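UDP-N-Acetylglucosamine 2-Epimerase (Thermus thermophilus, PDB 1V4V) probably interconverts UDP-N-acetylglucosamine and its 2-epimer UDP-N-acetylmannosamine, as a homodimeric, two-domain enzyme of GT-B type. Local coordinates at residues E46-R49 with Q50-S53; V182-A185 with A186-R190; F151-T154 with P155-A159. One frame throughout, in Å; residues are numbered along the deposited sequence.

Contact 1 (E46-R49 with Q50-S53); sequences EQLR and QALS
Leu48 and Leu52 are tied through their backbones by the straightest bond of this helical turn: Leu52 N gives its hydrogen to Leu48 O at 3.1 Å, with 156° at the hydrogen. Two residues back, Gln50 N reaches Glu46 O, also at 3.1 Å, but more bent, with 143° at the hydrogen. The remaining amides are held less firmly. Ala51 N makes a weak bond to Gln47 O at 3.3 Å, and that same oxygen takes a second weak bond from Gln50 N, so Gln47 O is shared between an i+3 and an i+4 donor. Ser53 N is weakly bonded both to Arg49 O and to Gln50 O. The firm bonds are thus those donated by Gln50 and Leu52, with weak ones at Ala51 and Ser53.

Side chains lean mostly on these carbonyls rather than on one another. Leu52 brings CB and CG against Leu48 O; CG lies 3.7 Å from that oxygen, put there by a chi1 of -75° that sets CG beside the backbone N. Ala51 CB sits 3.4 Å from the same Leu48 O. The apolar pair is looser, with one methyl of Leu48, CD1, 4.4 Å from Ala51 CB.

Arg49 leads its polar end away from the turn: the chain runs extended from CG to NE, and NE makes a salt bridge with OE1 of Glu59, beyond the helix.

Helix 45-53 is the crossover of the beta-alpha-beta unit between strands 34-40 and 61-62 of the seven-stranded parallel sheet. Leu48 and Leu52 are its buried face, packed on Ala18 of helix 15-29 and on Phe12 of strand 6-12, while Gln47 and Ala51 reach Arg15.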
loop_
_atom_site.group_PDB
_atom_site.type_symbol
_atom_site.label_atom_id
_atom_site.label_comp_id
_atom_site.label_asym_id
_atom_site.label_seq_id
_atom_site.Cartn_x
_atom_site.Cartn_y
_atom_site.Cartn_z
ATOM N N GLU A 46 5.948 12.536 25.982
ATOM C CA GLU A 46 7.028 12.703 26.946
ATOM C C GLU A 46 7.989 11.517 26.949
ATOM O O GLU A 46 9.203 11.690 27.073
ATOM C CB GLU A 46 6.442 12.907 28.347
ATOM C CG GLU A 46 7.402 13.521 29.356
ATOM C CD GLU A 46 8.003 14.829 28.871
ATOM O OE1 GLU A 46 8.947 14.786 28.053
ATOM O OE2 GLU A 46 7.525 15.902 29.300
ATOM N N GLN A 47 7.445 10.315 26.802
ATOM C CA GLN A 47 8.254 9.102 26.794
ATOM C C GLN A 47 9.199 9.052 25.596
ATOM O O GLN A 47 10.386 8.755 25.742
ATOM C CB GLN A 47 7.342 7.872 26.783
ATOM C CG GLN A 47 8.075 6.544 26.830
ATOM C CD GLN A 47 7.133 5.359 26.753
ATOM O OE1 GLN A 47 6.430 5.173 25.759
ATOM N NE2 GLN A 47 7.112 4.551 27.807
ATOM N N LEU A 48 8.667 9.344 24.414
ATOM C CA LEU A 48 9.464 9.331 23.192
ATOM C C LEU A 48 10.411 10.528 23.183
ATOM O O LEU A 48 11.516 10.465 22.645
ATOM C CB LEU A 48 8.540 9.375 21.972
ATOM C CG LEU A 48 9.154 9.081 20.603
ATOM C CD1 LEU A 48 9.905 7.762 20.641
ATOM C CD2 LEU A 48 8.048 9.036 19.559
ATOM N N ARG A 49 9.963 11.616 23.797
ATOM C CA ARG A 49 10.746 12.840 23.888
ATOM C C ARG A 49 12.051 12.581 24.632
ATOM O O ARG A 49 13.101 13.117 24.276
ATOM C CB ARG A 49 9.935 13.907 24.623
ATOM C CG ARG A 49 9.697 15.172 23.831
ATOM C CD ARG A 49 8.475 15.898 24.355
ATOM N NE ARG A 49 8.270 17.175 23.683
ATOM C CZ ARG A 49 9.021 18.253 23.885
ATOM N NH1 ARG A 49 10.029 18.210 24.746
ATOM N NH2 ARG A 49 8.767 19.373 23.220
ATOM N N GLN A 50 11.975 11.749 25.665
ATOM C CA GLN A 50 13.142 11.420 26.471
ATOM C C GLN A 50 14.063 10.447 25.743
ATOM O O GLN A 50 15.279 10.462 25.942
ATOM C CB GLN A 50 12.700 10.812 27.804
ATOM C CG GLN A 50 13.717 10.979 28.914
ATOM C CD GLN A 50 13.975 12.439 29.230
ATOM O OE1 GLN A 50 13.068 13.166 29.642
ATOM N NE2 GLN A 50 15.214 12.880 29.034
ATOM N N ALA A 51 13.481 9.600 24.900
ATOM C CA ALA A 51 14.255 8.626 24.143
ATOM C C ALA A 51 15.134 9.326 23.112
ATOM O O ALA A 51 16.282 8.942 22.893
ATOM C CB ALA A 51 13.319 7.644 23.455
ATOM N N LEU A 52 14.588 10.359 22.482
ATOM C CA LEU A 52 15.332 11.111 21.480
ATOM C C LEU A 52 16.420 11.969 22.123
ATOM O O LEU A 52 17.343 12.417 21.448
ATOM C CB LEU A 52 14.377 11.992 20.669
ATOM C CG LEU A 52 13.510 11.256 19.641
ATOM C CD1 LEU A 52 12.433 12.185 19.092
ATOM C CD2 LEU A 52 14.396 10.739 18.517
ATOM N N SER A 53 16.311 12.186 23.431
ATOM C CA SER A 53 17.287 12.995 24.161
ATOM C C SER A 53 18.704 12.450 24.064
ATOM O O SER A 53 19.651 13.214 23.864
ATOM C CB SER A 53 16.890 13.113 25.634
ATOM O OG SER A 53 15.708 13.881 25.783
#

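Contact 2 (V182-A185 with A186-R190); sequences VLLA and AKLGR
The flat groups joining Val182-Ala185 to Ala186-Arg190 are peptide units, meeting through carbonyl oxygens and N-H groups. Ala186 N bonds to Val182 O at 2.8 Å, Leu188 N to Leu184 O at 2.9 Å, and between them Lys187 N to Leu183 O at 3.1 Å. The last of the four bonds, Gly189 N to Ala185 O, is short at 2.7 Å yet the most bent, with 131° at the hydrogen. Gly189 is also where the chain leaves helical geometry, its psi of 170° turning the backbone out of the helix.

Alongside the Leu184-Leu188 backbone bond, the two leucine side chains cross obliquely and touch through one methyl each. Leu184 CD1 and Leu188 CD1 are 3.5 Å apart, tighter than usual for carbons. Leu184 directs CG away from its own backbone N (chi1 178°), whereas Leu188 keeps CG beside its N; its CG then rests 3.4 Å from Leu184 O.

Ala185 and Ala186 supply the small, buried face, against Tyr265 and Ala269 of helix 265-273 respectively; Val182 joins them there, close to a bound glycerol. Leu184 meets Phe55.

With a leucine pair on the flank, the i-to-i+4 bonding continues to the end of helix 177-188, markedly bent only at the last bond, where Gly189 ends the run. The buried face of Val182, Ala185 and Ala186 is apolar, and its small alanines are consistent with a close approach of helix 265-273.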
loop_
_atom_site.group_PDB
_atom_site.type_symbol
_atom_site.label_atom_id
_atom_site.label_comp_id
_atom_site.label_asym_id
_atom_site.label_seq_id
_atom_site.Cartn_x
_atom_site.Cartn_y
_atom_site.Cartn_z
ATOM N N VAL A 182 23.387 1.745 17.610
ATOM C CA VAL A 182 24.157 1.228 18.734
ATOM C C VAL A 182 25.465 2.003 18.861
ATOM O O VAL A 182 25.837 2.422 19.954
ATOM C CB VAL A 182 24.475 -0.275 18.563
ATOM C CG1 VAL A 182 25.229 -0.789 19.788
ATOM C CG2 VAL A 182 23.184 -1.059 18.384
ATOM N N LEU A 183 26.155 2.192 17.739
ATOM C CA LEU A 183 27.417 2.926 17.721
ATOM C C LEU A 183 27.225 4.335 18.271
ATOM O O LEU A 183 28.060 4.840 19.026
ATOM C CB LEU A 183 27.968 3.001 16.297
ATOM C CG LEU A 183 28.455 1.688 15.681
ATOM C CD1 LEU A 183 28.765 1.889 14.203
ATOM C CD2 LEU A 183 29.695 1.209 16.426
ATOM N N LEU A 184 26.120 4.967 17.888
ATOM C CA LEU A 184 25.807 6.317 18.350
ATOM C C LEU A 184 25.497 6.312 19.847
ATOM O O LEU A 184 25.990 7.158 20.598
ATOM C CB LEU A 184 24.608 6.868 17.569
ATOM C CG LEU A 184 24.080 8.257 17.943
ATOM C CD1 LEU A 184 25.201 9.281 17.866
ATOM C CD2 LEU A 184 22.945 8.632 16.998
ATOM N N ALA A 185 24.681 5.355 20.277
ATOM C CA ALA A 185 24.309 5.251 21.680
ATOM C C ALA A 185 25.546 5.024 22.545
ATOM O O ALA A 185 25.652 5.570 23.645
ATOM C CB ALA A 185 23.316 4.113 21.878
ATOM N N ALA A 186 26.484 4.226 22.042
ATOM C CA ALA A 186 27.703 3.937 22.793
ATOM C C ALA A 186 28.537 5.200 22.965
ATOM O O ALA A 186 29.077 5.461 24.042
ATOM C CB ALA A 186 28.518 2.873 22.081
ATOM N N LYS A 187 28.633 5.980 21.895
ATOM C CA LYS A 187 29.401 7.216 21.911
ATOM C C LYS A 187 28.799 8.274 22.830
ATOM O O LYS A 187 29.519 8.950 23.563
ATOM C CB LYS A 187 29.508 7.778 20.490
ATOM C CG LYS A 187 30.176 9.140 20.418
ATOM C CD LYS A 187 30.191 9.682 19.000
ATOM C CE LYS A 187 30.773 11.087 18.973
ATOM N NZ LYS A 187 30.004 12.014 19.854
ATOM N N LEU A 188 27.480 8.411 22.787
ATOM C CA LEU A 188 26.782 9.406 23.596
ATOM C C LEU A 188 26.504 8.947 25.021
ATOM O O LEU A 188 26.281 9.767 25.914
ATOM C CB LEU A 188 25.458 9.785 22.921
ATOM C CG LEU A 188 25.580 10.365 21.509
ATOM C CD1 LEU A 188 24.194 10.593 20.926
ATOM C CD2 LEU A 188 26.369 11.666 21.555
ATOM N N GLY A 189 26.522 7.636 25.236
ATOM C CA GLY A 189 26.248 7.110 26.558
ATOM C C GLY A 189 27.410 7.171 27.530
ATOM O O GLY A 189 28.544 7.468 27.155
ATOM N N ARG A 190 27.114 6.890 28.793
ATOM C CA ARG A 190 28.121 6.887 29.845
ATOM C C ARG A 190 28.065 5.582 30.621
ATOM O O ARG A 190 26.986 5.099 30.967
ATOM C CB ARG A 190 27.898 8.055 30.805
ATOM C CG ARG A 190 28.333 9.398 30.257
ATOM C CD ARG A 190 28.018 10.507 31.243
ATOM N NE ARG A 190 26.578 10.677 31.411
ATOM C CZ ARG A 190 26.021 11.540 32.255
ATOM N NH1 ARG A 190 26.783 12.313 33.018
ATOM N NH2 ARG A 190 24.699 11.635 32.331
#

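Contact 3 (F151-T154 with P155-A159)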
loop_
_atom_site.group_PDB
_atom_site.type_symbol
_atom_site.label_atom_id
_atom_site.label_comp_id
_atom_site.label_asym_id
_atom_site.label_seq_id
_atom_site.Cartn_x
_atom_site.Cartn_y
_atom_site.Cartn_z
ATOM N N PHE A 151 14.256 1.759 1.292
ATOM C CA PHE A 151 15.583 1.486 1.821
ATOM C C PHE A 151 15.530 0.079 2.411
ATOM O O PHE A 151 15.062 -0.118 3.531
ATOM C CB PHE A 151 15.927 2.522 2.890
ATOM C CG PHE A 151 15.916 3.938 2.377
ATOM C CD1 PHE A 151 16.999 4.439 1.660
ATOM C CD2 PHE A 151 14.814 4.763 2.591
ATOM C CE1 PHE A 151 16.989 5.748 1.164
ATOM C CE2 PHE A 151 14.789 6.069 2.099
ATOM C CZ PHE A 151 15.880 6.564 1.385
ATOM N N ALA A 152 15.988 -0.895 1.630
ATOM C CA ALA A 152 15.975 -2.295 2.042
ATOM C C ALA A 152 17.190 -2.659 2.883
ATOM O O ALA A 152 18.319 -2.343 2.526
ATOM C CB ALA A 152 15.908 -3.190 0.818
ATOM N N PRO A 153 16.968 -3.343 4.013
ATOM C CA PRO A 153 18.087 -3.728 4.876
ATOM C C PRO A 153 18.958 -4.839 4.290
ATOM O O PRO A 153 20.152 -4.907 4.563
ATOM C CB PRO A 153 17.389 -4.159 6.163
ATOM C CG PRO A 153 16.102 -4.757 5.646
ATOM C CD PRO A 153 15.678 -3.743 4.605
ATOM N N THR A 154 18.360 -5.689 3.461
ATOM C CA THR A 154 19.075 -6.818 2.868
ATOM C C THR A 154 18.714 -7.061 1.409
ATOM O O THR A 154 17.723 -6.531 0.903
ATOM C CB THR A 154 18.734 -8.127 3.601
ATOM O OG1 THR A 154 17.338 -8.411 3.421
ATOM C CG2 THR A 154 19.031 -8.012 5.091
ATOM N N PRO A 155 19.519 -7.884 0.715
ATOM C CA PRO A 155 19.269 -8.207 -0.691
ATOM C C PRO A 155 17.928 -8.937 -0.798
ATOM O O PRO A 155 17.189 -8.768 -1.769
ATOM C CB PRO A 155 20.449 -9.106 -1.049
ATOM C CG PRO A 155 21.555 -8.541 -0.201
ATOM C CD PRO A 155 20.858 -8.350 1.125
ATOM N N LEU A 156 17.618 -9.745 0.213
ATOM C CA LEU A 156 16.366 -10.490 0.241
ATOM C C LEU A 156 15.177 -9.530 0.293
ATOM O O LEU A 156 14.161 -9.738 -0.380
ATOM C CB LEU A 156 16.326 -11.421 1.453
ATOM C CG LEU A 156 14.998 -12.149 1.684
ATOM C CD1 LEU A 156 14.672 -13.028 0.482
ATOM C CD2 LEU A 156 15.089 -12.984 2.949
ATOM N N ALA A 157 15.302 -8.482 1.099
ATOM C CA ALA A 157 14.236 -7.495 1.213
ATOM C C ALA A 157 14.026 -6.836 -0.148
ATOM O O ALA A 157 12.892 -6.602 -0.564
ATOM C CB ALA A 157 14.590 -6.447 2.266
ATOM N N LYS A 158 15.125 -6.549 -0.842
ATOM C CA LYS A 158 15.048 -5.937 -2.164
ATOM C C LYS A 158 14.339 -6.894 -3.116
ATOM O O LYS A 158 13.512 -6.475 -3.927
ATOM C CB LYS A 158 16.447 -5.624 -2.703
ATOM C CG LYS A 158 16.457 -5.152 -4.154
ATOM C CD LYS A 158 17.853 -4.778 -4.641
ATOM C CE LYS A 158 17.820 -4.383 -6.116
ATOM N NZ LYS A 158 19.148 -3.960 -6.636
ATOM N N ALA A 159 14.664 -8.179 -3.007
ATOM C CA ALA A 159 14.048 -9.190 -3.861
ATOM C C ALA A 159 12.538 -9.230 -3.636
ATOM O O ALA A 159 11.777 -9.444 -4.576
ATOM C CB ALA A 159 14.658 -10.553 -3.586
#
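Thr154 and Ala157 make the central bond of this helix start: Ala157 N donates to the threonine hydroxyl oxygen OG1 at 3.1 Å, with 155° at the hydrogen. This is an N-cap, the side chain of the residue just before the helix accepting from an amide of the first turn. Thr154 uses its backbone as well. Its carbonyl O takes the hydrogen of Lys158 N, also at 3.1 Å and about as straight, at 157°, so one residue accepts two of the helix's leading amides through two different oxygens.

What turns OG1 to that amide is a chi1 of 64°, which places the oxygen between the threonine's own N and carbonyl carbon; CG2 is then left anti to the carbonyl carbon. Pro155 opens the helix proper, where a proline lacking an N-H costs no helical bond. Pro155 CD lies 3.3 Å from Thr154 CB, a short distance set largely by the peptide link.

Around the cap sits a small apolar layer. Ala157 CB points back toward the incoming chain and meets Ala152 CB at 3.8 Å and Pro153 CD at 3.7 Å, and it lies 3.4 Å from Thr154 O. Further out, Ala152 belongs to strand 149-152 and is bonded through its backbone to Leu172 and Thr174, which fixes the strand end from which the cap springs. Lys158 extends away along its whole chain to a salt bridge with Glu168, its aliphatic part passing Ile171 and Val173 of strand 171-173.

Through OG1, Thr154 thus satisfies the Ala157 amide, which has no i-4 partner within the helix, and its O accepts the first regular helical bond, from Lys158 N; carbons of Ala152, Pro153 and Ala157 meet at the strand-to-helix turn.

In the fold
Along the chain contact 1 comes first, then contact 3, then contact 2. Contacts 1 and 3 belong to beta-alpha-beta units of the same seven-stranded parallel sheet, one near its 61-62 edge and the other near its 171-173 edge; their centres are 30 Å apart, on opposite sides of the chain's centre. Contact 2 lies on helix 177-188, which follows strand 171-173 and packs on helices 265-273 and 283-291 of the other, six-stranded sheet's domain. Its centre is 16 Å from contact 1 and 27 Å from contact 3, and none of the three touch. Together they sample the two-domain GT-B architecture, contact 2 at the junction.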